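Local coordinates for lipid binding protein (Grifola frondosa, PDB 5H0Q) that binds membrane lipids, probably recognising domains rich in sphingomyelin and cholesterol, and folds as two packed beta sheets with flanking helices, at residues L62-N67 with T193-Y198; S142-E147 with G186-E191; G71-K76 with Y120-N125; D124-F129 with G180-H185. One frame throughout, in Å; residues are numbered along the deposited sequence.

Contact 1 (L62-N67 with T193-Y198); sequences LVRVYN and TAYVEY
V63 and V196 sit opposite each other on neighbouring parallel strands, V63 CA 4.6 Å from V196 CA, with the strand directions 15° apart. Five N-H...O bonds alternate across the gap: L62 N to A194 O, V196 N to L62 O, R64 N to V196 O, Y198 N to R64 O and Y66 N to Y198 O. Between them CA-H groups of V63, V65, Y195 and E197 also lean on carbonyl oxygens of the partner strand. On the face carrying R64 and E197, R64 CG lies between its backbone N and carbonyl carbon (chi1 64°), and the chain then runs extended to NE. NE meets E197 OE2 at 2.9 Å, and NH2 adds a weak bond of 3.0 Å to OE2 of E197. OE2 lies close to the guanidinium plane, yet is approached from above the carboxylate plane, the two flat groups standing almost perpendicular (89°). E197 CB covers one guanidinium face toward its rim, and Y195 CD1 stands at the edge, 4.0 Å from R64 NH1. L62 CD2 reaches the same tyrosine, 4.1 Å from Y195 CD2. On the other face, V63 CG1 presses on the edge of the Y198 ring, 3.5 Å from Y198 CE2, with V65 CG2 farther along that edge at CD2. Y198 OH is bonded to G131 O of the facing sheet. Q48 OE1 takes R64 NH1. E197 OE2 has a second cationic partner in K37 NZ, and the two positive groups would probably favour the ionised carboxylate, while the V63, V65 and Y198 side packs mainly through carbon atoms.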
loop_
_atom_site.group_PDB
_atom_site.type_symbol
_atom_site.label_atom_id
_atom_site.label_comp_id
_atom_site.label_asym_id
_atom_site.label_seq_id
_atom_site.Cartn_x
_atom_site.Cartn_y
_atom_site.Cartn_z
ATOM N N LEU A 62 7.643 -0.469 -7.651
ATOM C CA LEU A 62 7.470 -1.866 -7.272
ATOM C C LEU A 62 6.865 -1.809 -5.868
ATOM O O LEU A 62 7.579 -1.572 -4.894
ATOM C CB LEU A 62 8.781 -2.645 -7.267
ATOM C CG LEU A 62 9.588 -2.922 -8.537
ATOM C CD1 LEU A 62 8.717 -3.154 -9.745
ATOM C CD2 LEU A 62 10.555 -1.784 -8.788
ATOM N N VAL A 63 5.550 -1.976 -5.771
ATOM C CA VAL A 63 4.807 -1.634 -4.561
ATOM C C VAL A 63 4.537 -2.881 -3.752
ATOM O O VAL A 63 3.984 -3.852 -4.279
ATOM C CB VAL A 63 3.474 -0.948 -4.882
ATOM C CG1 VAL A 63 2.743 -0.624 -3.581
ATOM C CG2 VAL A 63 3.698 0.307 -5.693
ATOM N N ARG A 64 4.919 -2.862 -2.472
ATOM C CA ARG A 64 4.474 -3.885 -1.531
ATOM C C ARG A 64 3.578 -3.217 -0.491
ATOM O O ARG A 64 3.876 -2.119 -0.016
ATOM C CB ARG A 64 5.640 -4.609 -0.873
ATOM C CG ARG A 64 6.570 -3.800 0.022
ATOM C CD ARG A 64 7.626 -4.731 0.654
ATOM N NE ARG A 64 8.445 -4.043 1.645
ATOM C CZ ARG A 64 9.639 -3.510 1.438
ATOM N NH1 ARG A 64 10.242 -3.606 0.256
ATOM N NH2 ARG A 64 10.240 -2.883 2.439
ATOM N N VAL A 65 2.516 -3.912 -0.100
ATOM C CA VAL A 65 1.494 -3.389 0.816
ATOM C C VAL A 65 1.317 -4.400 1.929
ATOM O O VAL A 65 1.037 -5.566 1.642
ATOM C CB VAL A 65 0.156 -3.192 0.087
ATOM C CG1 VAL A 65 -0.896 -2.689 1.061
ATOM C CG2 VAL A 65 0.320 -2.300 -1.111
ATOM N N TYR A 66 1.420 -3.960 3.195
ATOM C CA TYR A 66 1.213 -4.830 4.346
ATOM C C TYR A 66 0.015 -4.315 5.129
ATOM O O TYR A 66 0.000 -3.151 5.544
ATOM C CB TYR A 66 2.432 -4.902 5.277
ATOM C CG TYR A 66 2.311 -5.952 6.339
ATOM C CD1 TYR A 66 2.147 -7.283 5.999
ATOM C CD2 TYR A 66 2.341 -5.616 7.694
ATOM C CE1 TYR A 66 2.064 -8.264 6.974
ATOM C CE2 TYR A 66 2.253 -6.590 8.664
ATOM C CZ TYR A 66 2.099 -7.897 8.299
ATOM O OH TYR A 66 2.033 -8.882 9.235
ATOM N N ASN A 67 -0.957 -5.189 5.364
ATOM C CA ASN A 67 -2.148 -4.852 6.151
ATOM C C ASN A 67 -1.965 -5.359 7.570
ATOM O O ASN A 67 -2.002 -6.568 7.812
ATOM C CB ASN A 67 -3.396 -5.450 5.518
ATOM C CG ASN A 67 -4.641 -5.210 6.369
ATOM O OD1 ASN A 67 -4.620 -4.378 7.262
ATOM N ND2 ASN A 67 -5.683 -5.978 6.125
ATOM N N THR A 193 13.448 3.267 -10.910
ATOM C CA THR A 193 12.710 2.028 -10.662
ATOM C C THR A 193 12.732 1.806 -9.150
ATOM O O THR A 193 13.646 1.184 -8.608
ATOM C CB THR A 193 13.292 0.841 -11.457
ATOM O OG1 THR A 193 14.711 0.802 -11.327
ATOM C CG2 THR A 193 12.991 1.011 -12.900
ATOM N N ALA A 194 11.716 2.332 -8.466
ATOM C CA ALA A 194 11.758 2.517 -7.018
ATOM C C ALA A 194 10.918 1.478 -6.290
ATOM O O ALA A 194 9.794 1.174 -6.700
ATOM C CB ALA A 194 11.264 3.911 -6.637
ATOM N N TYR A 195 11.467 0.948 -5.201
ATOM C CA TYR A 195 10.673 0.140 -4.284
ATOM C C TYR A 195 9.795 1.070 -3.475
ATOM O O TYR A 195 10.258 2.097 -2.954
ATOM C CB TYR A 195 11.558 -0.671 -3.343
ATOM C CG TYR A 195 12.151 -1.938 -3.927
ATOM C CD1 TYR A 195 12.313 -3.068 -3.137
ATOM C CD2 TYR A 195 12.533 -2.000 -5.242
ATOM C CE1 TYR A 195 12.863 -4.225 -3.647
ATOM C CE2 TYR A 195 13.102 -3.157 -5.763
ATOM C CZ TYR A 195 13.249 -4.265 -4.965
ATOM O OH TYR A 195 13.802 -5.420 -5.479
ATOM N N VAL A 196 8.530 0.690 -3.332
ATOM C CA VAL A 196 7.574 1.437 -2.522
ATOM C C VAL A 196 6.987 0.461 -1.521
ATOM O O VAL A 196 6.700 -0.686 -1.876
ATOM C CB VAL A 196 6.476 2.058 -3.402
ATOM C CG1 VAL A 196 5.386 2.701 -2.541
ATOM C CG2 VAL A 196 7.073 3.060 -4.322
ATOM N N GLU A 197 6.796 0.919 -0.275
ATOM C CA GLU A 197 6.140 0.126 0.762
ATOM C C GLU A 197 5.045 0.951 1.423
ATOM O O GLU A 197 5.280 2.089 1.831
ATOM C CB GLU A 197 7.106 -0.343 1.841
ATOM C CG GLU A 197 6.444 -1.196 2.965
ATOM C CD GLU A 197 7.422 -1.606 4.055
ATOM O OE1 GLU A 197 7.866 -0.716 4.797
ATOM O OE2 GLU A 197 7.741 -2.809 4.154
ATOM N N TYR A 198 3.851 0.374 1.518
ATOM C CA TYR A 198 2.759 0.927 2.316
ATOM C C TYR A 198 2.479 -0.018 3.472
ATOM O O TYR A 198 2.319 -1.223 3.251
ATOM C CB TYR A 198 1.504 1.076 1.457
ATOM C CG TYR A 198 1.661 2.031 0.321
ATOM C CD1 TYR A 198 1.744 3.401 0.537
ATOM C CD2 TYR A 198 1.790 1.565 -0.984
ATOM C CE1 TYR A 198 1.927 4.288 -0.523
ATOM C CE2 TYR A 198 1.955 2.439 -2.044
ATOM C CZ TYR A 198 2.035 3.793 -1.814
ATOM O OH TYR A 198 2.202 4.680 -2.849
#

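Contact 2 (S142-E147 with G186-E191); sequences SQVLVE and GSTGNE
S142 and N190 supply the main direct polar link between these two segments, whose strands belong to different sheets and run antiparallel, 173° apart. With N190 CG anti to the backbone N (chi1 -169°), the amide end comes nearer to S142 than its CB does, and OD1 takes a bond of 2.8 Å from S142 N, which lies above the plane of the side-chain carbonyl. A weak bond returns from E191 N to S142 OG, an oxygen that also bonds to N134 OD1 and R138 NH2. Beside these, S142 CB comes within 3.1 Å of G189 O. That carbonyl is taken in its plane, on a lone pair, by T188 OG1. A water makes the second polar bridge: it donates to Q143 O and to T188 OG1, the latter at 2.9 Å, and so joins the strand backbone to the threonine hydroxyl. The remaining contacts are van der Waals packing of methyls on side chains and backbone. T188 CG2 packs 4.1 Å from V144 CB and also rests near the backbone of S142 and Q143. G186 has no side chain, and the valine methyls lie against its main chain: V144 CG1 is 3.8 Å from G186 O, while V146 CG1 is 3.9 Å from G186 N. Y198 of strand 193-201 also touches both valines. Polar links at the loop end thus give way to methyl-on-backbone packing, and T188 OG1 both donates, to G189 O, and accepts, from the water.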
loop_
_atom_site.group_PDB
_atom_site.type_symbol
_atom_site.label_atom_id
_atom_site.label_comp_id
_atom_site.label_asym_id
_atom_site.label_seq_id
_atom_site.Cartn_x
_atom_site.Cartn_y
_atom_site.Cartn_z
ATOM N N SER A 142 11.415 11.035 -6.431
ATOM C CA SER A 142 10.310 10.112 -6.201
ATOM C C SER A 142 9.501 10.538 -4.984
ATOM O O SER A 142 10.059 10.974 -3.967
ATOM C CB SER A 142 10.832 8.704 -5.979
ATOM O OG SER A 142 11.756 8.326 -6.998
ATOM N N GLN A 143 8.179 10.360 -5.083
ATOM C CA GLN A 143 7.236 10.802 -4.055
ATOM C C GLN A 143 6.271 9.689 -3.684
ATOM O O GLN A 143 5.915 8.846 -4.515
ATOM C CB GLN A 143 6.426 12.034 -4.519
ATOM C CG GLN A 143 7.289 13.241 -4.902
ATOM C CD GLN A 143 8.105 13.771 -3.743
ATOM O OE1 GLN A 143 7.649 13.787 -2.596
ATOM N NE2 GLN A 143 9.315 14.225 -4.036
ATOM N N VAL A 144 5.793 9.734 -2.432
ATOM C CA VAL A 144 4.800 8.796 -1.926
ATOM C C VAL A 144 3.855 9.564 -1.007
ATOM O O VAL A 144 4.250 10.549 -0.384
ATOM C CB VAL A 144 5.460 7.616 -1.186
ATOM C CG1 VAL A 144 6.152 8.097 0.058
ATOM C CG2 VAL A 144 4.473 6.531 -0.881
ATOM N N LEU A 145 2.600 9.105 -0.928
ATOM C CA LEU A 145 1.583 9.823 -0.168
ATOM C C LEU A 145 0.536 8.857 0.343
ATOM O O LEU A 145 -0.022 8.082 -0.442
ATOM C CB LEU A 145 0.907 10.868 -1.043
ATOM C CG LEU A 145 -0.212 11.683 -0.380
ATOM C CD1 LEU A 145 0.389 12.604 0.639
ATOM C CD2 LEU A 145 -0.990 12.426 -1.432
ATOM N N VAL A 146 0.232 8.925 1.640
ATOM C CA VAL A 146 -0.885 8.172 2.191
ATOM C C VAL A 146 -1.831 9.152 2.874
ATOM O O VAL A 146 -1.405 10.162 3.433
ATOM C CB VAL A 146 -0.464 7.064 3.180
ATOM C CG1 VAL A 146 0.309 5.986 2.455
ATOM C CG2 VAL A 146 0.369 7.660 4.303
ATOM N N GLU A 147 -3.120 8.851 2.796
ATOM C CA GLU A 147 -4.142 9.580 3.557
ATOM C C GLU A 147 -5.184 8.593 4.034
ATOM O O GLU A 147 -5.674 7.786 3.238
ATOM C CB GLU A 147 -4.825 10.659 2.729
ATOM C CG GLU A 147 -3.957 11.864 2.495
ATOM C CD GLU A 147 -4.677 13.014 1.794
ATOM O OE1 GLU A 147 -5.871 12.869 1.459
ATOM O OE2 GLU A 147 -4.014 14.045 1.546
ATOM N N GLY A 186 3.715 5.345 4.159
ATOM C CA GLY A 186 4.296 5.020 2.871
ATOM C C GLY A 186 5.756 5.414 2.825
ATOM O O GLY A 186 6.176 6.380 3.445
ATOM N N SER A 187 6.538 4.627 2.083
ATOM C CA SER A 187 7.919 4.985 1.809
ATOM C C SER A 187 8.271 4.602 0.377
ATOM O O SER A 187 7.726 3.652 -0.183
ATOM C CB SER A 187 8.877 4.294 2.784
ATOM O OG SER A 187 8.819 2.892 2.590
ATOM N N THR A 188 9.212 5.345 -0.207
ATOM C CA THR A 188 9.681 5.078 -1.559
ATOM C C THR A 188 11.181 5.302 -1.606
ATOM O O THR A 188 11.716 6.170 -0.917
ATOM C CB THR A 188 8.991 5.980 -2.602
ATOM O OG1 THR A 188 9.359 5.580 -3.928
ATOM C CG2 THR A 188 9.346 7.404 -2.401
ATOM N N GLY A 189 11.851 4.512 -2.432
ATOM C CA GLY A 189 13.185 4.872 -2.844
ATOM C C GLY A 189 13.142 6.068 -3.770
ATOM O O GLY A 189 12.112 6.391 -4.358
ATOM N N ASN A 190 14.267 6.765 -3.882
ATOM C CA ASN A 190 14.374 7.889 -4.803
ATOM C C ASN A 190 15.196 7.418 -6.000
ATOM O O ASN A 190 16.396 7.662 -6.081
ATOM C CB ASN A 190 15.003 9.072 -4.139
ATOM C CG ASN A 190 14.892 10.324 -4.979
ATOM O OD1 ASN A 190 14.122 10.364 -5.937
ATOM N ND2 ASN A 190 15.632 11.352 -4.616
ATOM N N GLU A 191 14.533 6.748 -6.937
ATOM C CA GLU A 191 15.191 6.266 -8.146
ATOM C C GLU A 191 14.128 5.970 -9.195
ATOM O O GLU A 191 12.926 5.894 -8.897
ATOM C CB GLU A 191 16.047 5.030 -7.857
ATOM C CG GLU A 191 15.303 3.860 -7.249
ATOM C CD GLU A 191 16.185 2.636 -7.060
ATOM O OE1 GLU A 191 17.028 2.363 -7.943
ATOM O OE2 GLU A 191 16.040 1.944 -6.031
HETATM O O HOH W 1 7.662 6.833 -5.972
#

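Contact 3 (G71-K76 with Y120-N125); sequences GPITAK and YGTTDN
I73 and Y120 meet on adjacent antiparallel strands of the five-stranded sheet, where T74 and G121 form a hydrogen-bonded pair and A75 and Y120 a non-hydrogen-bonded one. T74 N donates to G121 O, and G121 N returns a bond of 2.8 Å to T74 O. The I73 side chain leaves this ladder beside the carbonyl of G121: its CB lies 3.4 Å from G121 O. CG2 branches toward T122, 4.0 Å from T122 CG2. CG1 takes the place between backbone N and carbonyl carbon (chi1 63°) and passes Y120 CD1. At the tip, CD1 settles over one face of the Y120 ring in a CH-pi contact, 4.2 Å from the ring centroid and displaced toward the CG side of the rim. The same ring has the T74 carbonyl carbon at its edge, and A75 CB touches it at Y120 CE1. Farther along, T122 opens a type I turn to N125, and the T123 and P72 side chains cross at about a right angle, T123 CG2 lying 3.9 Å from P72 CD. At the other end K76 runs past G121, its NZ in a salt bridge with D127 OD2 and its CD 3.8 Å from G121 CA.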
loop_
_atom_site.group_PDB
_atom_site.type_symbol
_atom_site.label_atom_id
_atom_site.label_comp_id
_atom_site.label_asym_id
_atom_site.label_seq_id
_atom_site.Cartn_x
_atom_site.Cartn_y
_atom_site.Cartn_z
ATOM N N GLY A 71 -7.967 -6.203 10.631
ATOM C CA GLY A 71 -9.049 -6.779 9.863
ATOM C C GLY A 71 -8.741 -6.656 8.388
ATOM O O GLY A 71 -7.715 -6.066 7.992
ATOM N N PRO A 72 -9.592 -7.229 7.543
ATOM C CA PRO A 72 -9.306 -7.227 6.102
ATOM C C PRO A 72 -9.549 -5.876 5.467
ATOM O O PRO A 72 -10.428 -5.110 5.883
ATOM C CB PRO A 72 -10.284 -8.266 5.552
ATOM C CG PRO A 72 -11.438 -8.225 6.513
ATOM C CD PRO A 72 -10.825 -7.980 7.856
ATOM N N ILE A 73 -8.799 -5.599 4.408
ATOM C CA ILE A 73 -9.025 -4.400 3.609
ATOM C C ILE A 73 -9.352 -4.838 2.192
ATOM O O ILE A 73 -8.909 -5.900 1.748
ATOM C CB ILE A 73 -7.824 -3.427 3.647
ATOM C CG1 ILE A 73 -6.569 -4.062 3.044
ATOM C CG2 ILE A 73 -7.580 -2.960 5.086
ATOM C CD1 ILE A 73 -5.325 -3.189 3.096
ATOM N N THR A 74 -10.170 -4.041 1.504
ATOM C CA THR A 74 -10.652 -4.345 0.164
ATOM C C THR A 74 -10.292 -3.203 -0.775
ATOM O O THR A 74 -10.524 -2.036 -0.450
ATOM C CB THR A 74 -12.166 -4.579 0.183
ATOM O OG1 THR A 74 -12.440 -5.712 1.013
ATOM C CG2 THR A 74 -12.710 -4.838 -1.216
ATOM N N ALA A 75 -9.754 -3.538 -1.950
ATOM C CA ALA A 75 -9.409 -2.534 -2.949
ATOM C C ALA A 75 -10.696 -1.904 -3.478
ATOM O O ALA A 75 -11.600 -2.612 -3.929
ATOM C CB ALA A 75 -8.615 -3.154 -4.096
ATOM N N LYS A 76 -10.805 -0.586 -3.384
ATOM C CA LYS A 76 -12.010 0.108 -3.837
ATOM C C LYS A 76 -11.813 0.919 -5.095
ATOM O O LYS A 76 -12.756 1.059 -5.891
ATOM C CB LYS A 76 -12.520 1.052 -2.745
ATOM C CG LYS A 76 -12.917 0.339 -1.471
ATOM C CD LYS A 76 -13.535 1.295 -0.492
ATOM C CE LYS A 76 -14.950 1.714 -0.896
ATOM N NZ LYS A 76 -15.165 3.185 -0.744
ATOM N N TYR A 120 -7.844 1.586 -0.460
ATOM C CA TYR A 120 -8.345 0.412 0.239
ATOM C C TYR A 120 -9.372 0.819 1.288
ATOM O O TYR A 120 -9.170 1.794 2.014
ATOM C CB TYR A 120 -7.214 -0.355 0.942
ATOM C CG TYR A 120 -6.220 -1.030 0.021
ATOM C CD1 TYR A 120 -6.577 -2.161 -0.694
ATOM C CD2 TYR A 120 -4.952 -0.508 -0.156
ATOM C CE1 TYR A 120 -5.672 -2.771 -1.562
ATOM C CE2 TYR A 120 -4.047 -1.119 -1.009
ATOM C CZ TYR A 120 -4.428 -2.234 -1.706
ATOM O OH TYR A 120 -3.518 -2.812 -2.546
ATOM N N GLY A 121 -10.434 0.030 1.411
ATOM C CA GLY A 121 -11.440 0.232 2.442
ATOM C C GLY A 121 -11.249 -0.728 3.600
ATOM O O GLY A 121 -10.893 -1.887 3.407
ATOM N N THR A 122 -11.551 -0.245 4.800
ATOM C CA THR A 122 -11.487 -1.042 6.015
ATOM C C THR A 122 -12.883 -1.436 6.472
ATOM O O THR A 122 -13.891 -0.909 6.012
ATOM C CB THR A 122 -10.789 -0.271 7.136
ATOM O OG1 THR A 122 -11.644 0.808 7.582
ATOM C CG2 THR A 122 -9.413 0.244 6.693
ATOM N N THR A 123 -12.924 -2.335 7.451
ATOM C CA THR A 123 -14.205 -2.803 7.966
ATOM C C THR A 123 -14.899 -1.751 8.813
ATOM O O THR A 123 -16.121 -1.831 8.987
ATOM C CB THR A 123 -14.013 -4.075 8.801
ATOM O OG1 THR A 123 -12.975 -3.855 9.760
ATOM C CG2 THR A 123 -13.646 -5.239 7.910
ATOM N N ASP A 124 -14.148 -0.793 9.361
ATOM C CA ASP A 124 -14.748 0.305 10.110
ATOM C C ASP A 124 -14.952 1.541 9.246
ATOM O O ASP A 124 -15.034 2.662 9.768
ATOM C CB ASP A 124 -13.928 0.625 11.366
ATOM C CG ASP A 124 -12.472 0.848 11.094
ATOM O OD1 ASP A 124 -12.007 0.510 9.991
ATOM O OD2 ASP A 124 -11.772 1.326 12.008
ATOM N N ASN A 125 -15.063 1.347 7.928
ATOM C CA ASN A 125 -15.612 2.353 7.017
ATOM C C ASN A 125 -14.695 3.555 6.893
ATOM O O ASN A 125 -15.158 4.703 6.839
ATOM C CB ASN A 125 -17.015 2.791 7.445
ATOM C CG ASN A 125 -18.048 1.725 7.188
ATOM O OD1 ASN A 125 -18.069 1.124 6.114
ATOM N ND2 ASN A 125 -18.897 1.464 8.174
#

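Contact 4 (D124-F129 with G180-H185); sequences DNLDIF and GDVKAH
Across the interior of the two-sheet sandwich, L126 and I128 of one sheet face V182 and A184 of the other. The two strands run nearly the same way, 9° apart, with axes 8.8 Å from each other, so they are joined by side chains and not by a backbone ladder. V182 stands in the middle, and its two methyls divide the work. CG2, anti to the carbonyl carbon, meets L126 CD1 at 3.8 Å; the two side chains lie alongside, pointing opposite ways, and L126 CD1 also touches V182 CB. CG1, anti to the backbone N (chi1 173°), turns to the isoleucine, where I128 CD1 lies 4.1 Å from V182 CG1. Two residues on, the shorter A184 is met by the other branch of the same isoleucine, I128 CG2 lying 4.0 Å from A184 CB. I128 therefore spans two residues of the facing strand, CD1 on the valine and CG2 on the alanine. V146 and V148 of the next strand touch A184 as well, and L126 packs on V148 and Y179, continuing the apolar layer. At the end of the contact a carboxylate takes over: D124 OD2 comes 4.1 Å from V182 CG2, while its salt bridge to R202 NH1 holds this oxygen at the margin of the apolar layer. Alternate residues of two facing sheets packing side chain to side chain are typical of the core of a beta sandwich.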
loop_
_atom_site.group_PDB
_atom_site.type_symbol
_atom_site.label_atom_id
_atom_site.label_comp_id
_atom_site.label_asym_id
_atom_site.label_seq_id
_atom_site.Cartn_x
_atom_site.Cartn_y
_atom_site.Cartn_z
ATOM N N ASP A 124 -14.148 -0.793 9.361
ATOM C CA ASP A 124 -14.748 0.305 10.110
ATOM C C ASP A 124 -14.952 1.541 9.246
ATOM O O ASP A 124 -15.034 2.662 9.768
ATOM C CB ASP A 124 -13.928 0.625 11.366
ATOM C CG ASP A 124 -12.472 0.848 11.094
ATOM O OD1 ASP A 124 -12.007 0.510 9.991
ATOM O OD2 ASP A 124 -11.772 1.326 12.008
ATOM N N ASN A 125 -15.063 1.347 7.928
ATOM C CA ASN A 125 -15.612 2.353 7.017
ATOM C C ASN A 125 -14.695 3.555 6.893
ATOM O O ASN A 125 -15.158 4.703 6.839
ATOM C CB ASN A 125 -17.015 2.791 7.445
ATOM C CG ASN A 125 -18.048 1.725 7.188
ATOM O OD1 ASN A 125 -18.069 1.124 6.114
ATOM N ND2 ASN A 125 -18.897 1.464 8.174
ATOM N N LEU A 126 -13.390 3.256 6.823
ATOM C CA LEU A 126 -12.351 4.182 6.428
ATOM C C LEU A 126 -11.811 3.759 5.067
ATOM O O LEU A 126 -11.833 2.579 4.702
ATOM C CB LEU A 126 -11.203 4.216 7.458
ATOM C CG LEU A 126 -11.636 4.667 8.858
ATOM C CD1 LEU A 126 -10.444 4.696 9.781
ATOM C CD2 LEU A 126 -12.324 6.031 8.844
ATOM N N ASP A 127 -11.344 4.733 4.310
ATOM C CA ASP A 127 -10.627 4.481 3.074
ATOM C C ASP A 127 -9.211 4.998 3.230
ATOM O O ASP A 127 -8.987 6.072 3.814
ATOM C CB ASP A 127 -11.287 5.159 1.873
ATOM C CG ASP A 127 -12.455 4.374 1.319
ATOM O OD1 ASP A 127 -12.658 3.221 1.729
ATOM O OD2 ASP A 127 -13.178 4.920 0.465
ATOM N N ILE A 128 -8.265 4.237 2.684
ATOM C CA ILE A 128 -6.865 4.596 2.755
ATOM C C ILE A 128 -6.392 4.849 1.338
ATOM O O ILE A 128 -6.299 3.906 0.548
ATOM C CB ILE A 128 -6.025 3.500 3.401
ATOM C CG1 ILE A 128 -6.555 3.142 4.777
ATOM C CG2 ILE A 128 -4.579 3.977 3.478
ATOM C CD1 ILE A 128 -5.973 1.878 5.364
ATOM N N PHE A 129 -6.040 6.097 1.040
ATOM C CA PHE A 129 -5.429 6.464 -0.236
ATOM C C PHE A 129 -3.931 6.188 -0.173
ATOM O O PHE A 129 -3.250 6.660 0.736
ATOM C CB PHE A 129 -5.695 7.943 -0.504
ATOM C CG PHE A 129 -5.059 8.490 -1.755
ATOM C CD1 PHE A 129 -3.718 8.829 -1.765
ATOM C CD2 PHE A 129 -5.806 8.713 -2.898
ATOM C CE1 PHE A 129 -3.120 9.352 -2.899
ATOM C CE2 PHE A 129 -5.215 9.250 -4.043
ATOM C CZ PHE A 129 -3.869 9.580 -4.035
ATOM N N GLY A 180 -9.212 8.206 12.809
ATOM C CA GLY A 180 -9.811 7.236 13.705
ATOM C C GLY A 180 -8.746 6.426 14.414
ATOM O O GLY A 180 -7.789 6.967 14.976
ATOM N N ASP A 181 -8.887 5.103 14.368
ATOM C CA ASP A 181 -7.946 4.204 15.020
ATOM C C ASP A 181 -6.824 3.756 14.088
ATOM O O ASP A 181 -5.916 3.047 14.544
ATOM C CB ASP A 181 -8.665 2.947 15.541
ATOM C CG ASP A 181 -9.667 3.242 16.653
ATOM O OD1 ASP A 181 -9.402 4.086 17.521
ATOM O OD2 ASP A 181 -10.728 2.592 16.651
ATOM N N VAL A 182 -6.898 4.116 12.797
ATOM C CA VAL A 182 -6.051 3.547 11.745
ATOM C C VAL A 182 -4.926 4.507 11.396
ATOM O O VAL A 182 -5.114 5.730 11.326
ATOM C CB VAL A 182 -6.891 3.223 10.498
ATOM C CG1 VAL A 182 -5.999 2.782 9.322
ATOM C CG2 VAL A 182 -7.887 2.142 10.823
ATOM N N LYS A 183 -3.755 3.935 11.144
ATOM C CA LYS A 183 -2.583 4.651 10.692
ATOM C C LYS A 183 -2.111 4.078 9.366
ATOM O O LYS A 183 -2.264 2.877 9.081
ATOM C CB LYS A 183 -1.457 4.551 11.713
ATOM C CG LYS A 183 -1.783 5.116 13.074
ATOM C CD LYS A 183 -0.649 4.889 14.060
ATOM C CE LYS A 183 -0.683 3.485 14.647
ATOM N NZ LYS A 183 -1.855 3.286 15.546
ATOM N N ALA A 184 -1.539 4.951 8.553
ATOM C CA ALA A 184 -0.940 4.546 7.303
ATOM C C ALA A 184 0.434 5.179 7.194
ATOM O O ALA A 184 0.647 6.311 7.644
ATOM C CB ALA A 184 -1.777 4.954 6.105
ATOM N N HIS A 185 1.332 4.431 6.541
ATOM C CA HIS A 185 2.698 4.855 6.294
ATOM C C HIS A 185 3.077 4.434 4.886
ATOM O O HIS A 185 2.793 3.305 4.480
ATOM C CB HIS A 185 3.688 4.236 7.289
ATOM C CG HIS A 185 5.116 4.617 7.014
ATOM N ND1 HIS A 185 5.637 5.827 7.397
ATOM C CD2 HIS A 185 6.102 3.975 6.348
ATOM C CE1 HIS A 185 6.896 5.907 7.006
ATOM N NE2 HIS A 185 7.201 4.795 6.369
#

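How the contacts relate
Contacts 1 and 2 lie side by side, centres about 9 Å apart: strands 182-188 and 193-201 are neighbours in the mixed sheet, and S187 N probably bonds to E197 O at 2.8 Å. Contacts 3 and 4 form a second pair, about 8 Å between centres, sharing D124 and N125. Contacts 2 and 4 both use strand 182-188 against neighbouring strands of the five-stranded sheet, and so join the two sheets at two places, about 18 Å between centres. Contacts 2 and 3 lie farthest from each other, about 21 Å between centres, on opposite sides of the chain's centre. None of the four can be tied to a lipid site.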